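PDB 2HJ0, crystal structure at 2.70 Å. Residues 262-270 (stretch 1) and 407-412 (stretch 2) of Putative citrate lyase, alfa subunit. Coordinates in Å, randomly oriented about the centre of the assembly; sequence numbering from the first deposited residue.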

# COMPACT_ATOMS: atom_id res chain seq x y z
N LYS A 262 36.71 2.10 10.13
CA LYS A 262 37.87 2.06 9.25
C LYS A 262 37.70 0.95 8.22
O LYS A 262 38.15 1.08 7.09
CB LYS A 262 39.17 1.82 10.04
CG LYS A 262 39.69 3.04 10.78
CD LYS A 262 40.87 2.68 11.72
CE LYS A 262 41.32 3.85 12.61
NZ LYS A 262 42.33 3.41 13.62
N VAL A 263 37.03 -0.12 8.62
CA VAL A 263 36.81 -1.21 7.68
C VAL A 263 35.84 -0.73 6.59
O VAL A 263 36.08 -0.97 5.40
CB VAL A 263 36.25 -2.45 8.39
CG1 VAL A 263 35.98 -3.55 7.38
CG2 VAL A 263 37.24 -2.93 9.43
N ILE A 264 34.78 -0.03 6.99
CA ILE A 264 33.79 0.50 6.05
C ILE A 264 34.39 1.57 5.14
O ILE A 264 34.28 1.49 3.91
CB ILE A 264 32.58 1.13 6.82
CG1 ILE A 264 31.85 0.06 7.64
CG2 ILE A 264 31.58 1.77 5.86
CD1 ILE A 264 30.91 0.62 8.66
N THR A 265 35.01 2.58 5.73
CA THR A 265 35.61 3.64 4.94
C THR A 265 36.82 3.19 4.12
O THR A 265 37.32 3.96 3.32
CB THR A 265 36.05 4.80 5.82
OG1 THR A 265 36.96 4.32 6.81
CG2 THR A 265 34.84 5.41 6.50
N SER A 266 37.28 1.96 4.30
CA SER A 266 38.40 1.49 3.50
C SER A 266 37.91 0.40 2.57
O SER A 266 38.69 -0.18 1.82
CB SER A 266 39.52 0.92 4.37
OG SER A 266 40.07 1.89 5.24
N SER A 267 36.63 0.10 2.62
CA SER A 267 36.09 -0.96 1.79
C SER A 267 35.87 -0.48 0.37
O SER A 267 35.80 0.72 0.11
CB SER A 267 34.78 -1.48 2.37
OG SER A 267 33.72 -0.57 2.15
N PRO A 268 35.74 -1.41 -0.59
CA PRO A 268 35.51 -1.03 -1.98
C PRO A 268 34.07 -0.57 -2.21
O PRO A 268 33.62 -0.50 -3.35
CB PRO A 268 35.81 -2.32 -2.74
CG PRO A 268 35.25 -3.34 -1.80
CD PRO A 268 35.80 -2.88 -0.46
N TYR A 269 33.36 -0.26 -1.14
CA TYR A 269 31.97 0.17 -1.25
C TYR A 269 31.83 1.61 -0.77
O TYR A 269 30.80 2.26 -0.98
CB TYR A 269 31.08 -0.75 -0.41
CG TYR A 269 31.24 -2.22 -0.74
CD1 TYR A 269 30.65 -2.78 -1.87
CD2 TYR A 269 31.99 -3.06 0.10
CE1 TYR A 269 30.79 -4.15 -2.16
CE2 TYR A 269 32.14 -4.42 -0.18
CZ TYR A 269 31.53 -4.96 -1.31
OH TYR A 269 31.66 -6.31 -1.59
N TYR A 270 32.87 2.09 -0.11
CA TYR A 270 32.88 3.45 0.40
C TYR A 270 33.20 4.44 -0.71
O TYR A 270 34.36 4.58 -1.13
CB TYR A 270 33.89 3.59 1.53
CG TYR A 270 34.01 5.00 2.05
CD1 TYR A 270 35.11 5.78 1.76
CD2 TYR A 270 32.98 5.56 2.80
CE1 TYR A 270 35.20 7.09 2.21
CE2 TYR A 270 33.04 6.86 3.25
CZ TYR A 270 34.16 7.63 2.96
OH TYR A 270 34.22 8.94 3.40
N ALA A 407 23.32 -7.53 2.48
CA ALA A 407 24.43 -6.58 2.44
C ALA A 407 25.64 -7.07 1.64
O ALA A 407 25.95 -8.26 1.64
CB ALA A 407 24.85 -6.23 3.86
N LYS A 408 26.29 -6.15 0.94
CA LYS A 408 27.46 -6.47 0.14
C LYS A 408 28.54 -6.88 1.10
O LYS A 408 29.35 -7.75 0.80
CB LYS A 408 27.96 -5.24 -0.61
CG LYS A 408 27.00 -4.57 -1.57
CD LYS A 408 26.76 -5.40 -2.80
CE LYS A 408 26.13 -4.53 -3.87
NZ LYS A 408 24.86 -3.88 -3.41
N MSE A 409 28.58 -6.23 2.25
CA MSE A 409 29.59 -6.55 3.24
C MSE A 409 29.03 -6.46 4.65
O MSE A 409 28.66 -5.39 5.13
CB MSE A 409 30.79 -5.62 3.10
CG MSE A 409 31.87 -5.85 4.13
SE MSE A 409 33.35 -4.64 3.83
CE MSE A 409 32.60 -3.04 4.56
N SER A 410 28.97 -7.62 5.30
CA SER A 410 28.45 -7.73 6.65
C SER A 410 29.51 -7.64 7.73
O SER A 410 30.48 -8.39 7.72
CB SER A 410 27.69 -9.04 6.81
OG SER A 410 26.42 -8.96 6.21
N LEU A 411 29.33 -6.71 8.66
CA LEU A 411 30.26 -6.55 9.77
C LEU A 411 29.60 -6.99 11.05
O LEU A 411 28.48 -6.57 11.36
CB LEU A 411 30.71 -5.10 9.92
CG LEU A 411 32.08 -4.77 9.36
CD1 LEU A 411 32.04 -4.97 7.84
CD2 LEU A 411 32.46 -3.34 9.71
N VAL A 412 30.27 -7.85 11.80
CA VAL A 412 29.75 -8.29 13.09
C VAL A 412 30.78 -7.84 14.12
O VAL A 412 31.86 -8.44 14.27
CB VAL A 412 29.56 -9.84 13.15
CG1 VAL A 412 29.20 -10.28 14.55
CG2 VAL A 412 28.46 -10.27 12.18

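What fills the hollow between Val263, Ile264 and Ser267? The side chain of Met409, a selenomethionine, does. Its chi1 and chi2 are both t, so the chain runs out nearly straight from the strand before chi3, at 77°, turns the terminal methyl. That methyl, CE, settles among three residues of the other stretch. It lies 3.5 Å from CB of Ser267, 4.0 Å from CA of Ile264 and 4.1 Å from the backbone oxygen O of Val263. Two of these three neighbours are backbone atoms, so the pocket is formed as much by the main chain as by side chains. The side chains of Val263 and Ile264 stand a little farther back, with CG1 of each 4.4 Å from Met409 CE.

How does the neighbouring part of the strand meet the helix? Leu411, two residues along, points its CA-to-CB bond toward the helix as Met409 does, while Ser410 between them makes no contact. The methyl CD2 of Leu411 is the second bump: it sits 4.0 Å from CG1 of Ile264 and 4.1 Å from CB of Val263, so one methyl touches two successive residues of the helix. These are ordinary van der Waals distances between buried apolar groups, close enough to exclude water without crowding. Val263 and Ile264 thus serve both strand side chains, although the CA-to-CB bond of Val263 points toward the strand and that of Ile264 sideways.

What does the ring of Tyr269 rest against? Lys408 places its CB over one face of the ring, 3.8 Å from the ring centroid of Tyr269 and 28° off the ring normal, a CH-pi contact. The closest pair is Lys408 CB to Tyr269 CE1, at 3.4 Å. Here the bump is the first carbon of a lysine side chain whose end leads away, so its charged NZ takes no part in the packing. Met409 approaches the same ring obliquely, its CB 3.7 Å from Tyr269 CE2, while its SE stands at the ring edge, 5.3 Å from the Tyr269 centroid. With the ring and the methyl pocket both against it, Met409 has more of its surface covered than any other residue in the contact. The ring therefore packs against two successive residues, and the OH at its tip is hydrogen-bonded elsewhere in the structure.

Where do the polar groups of the turn go, given that no hydrogen bond crosses between the stretches? Several are tied within their own stretch. Ile264 O accepts from Ser267 N at 3.0 Å and from Ser267 OG at 2.8 Å, two bonds to one oxygen that tie Ile264 to the same serine whose CB meets the Met409 methyl. Ser267 OG also accepts a weak bond from Tyr269 N at 3.3 Å, linking the methyl's pocket to the residue that carries the ring. Across the contact itself, complementary shape and apolar packing do the work.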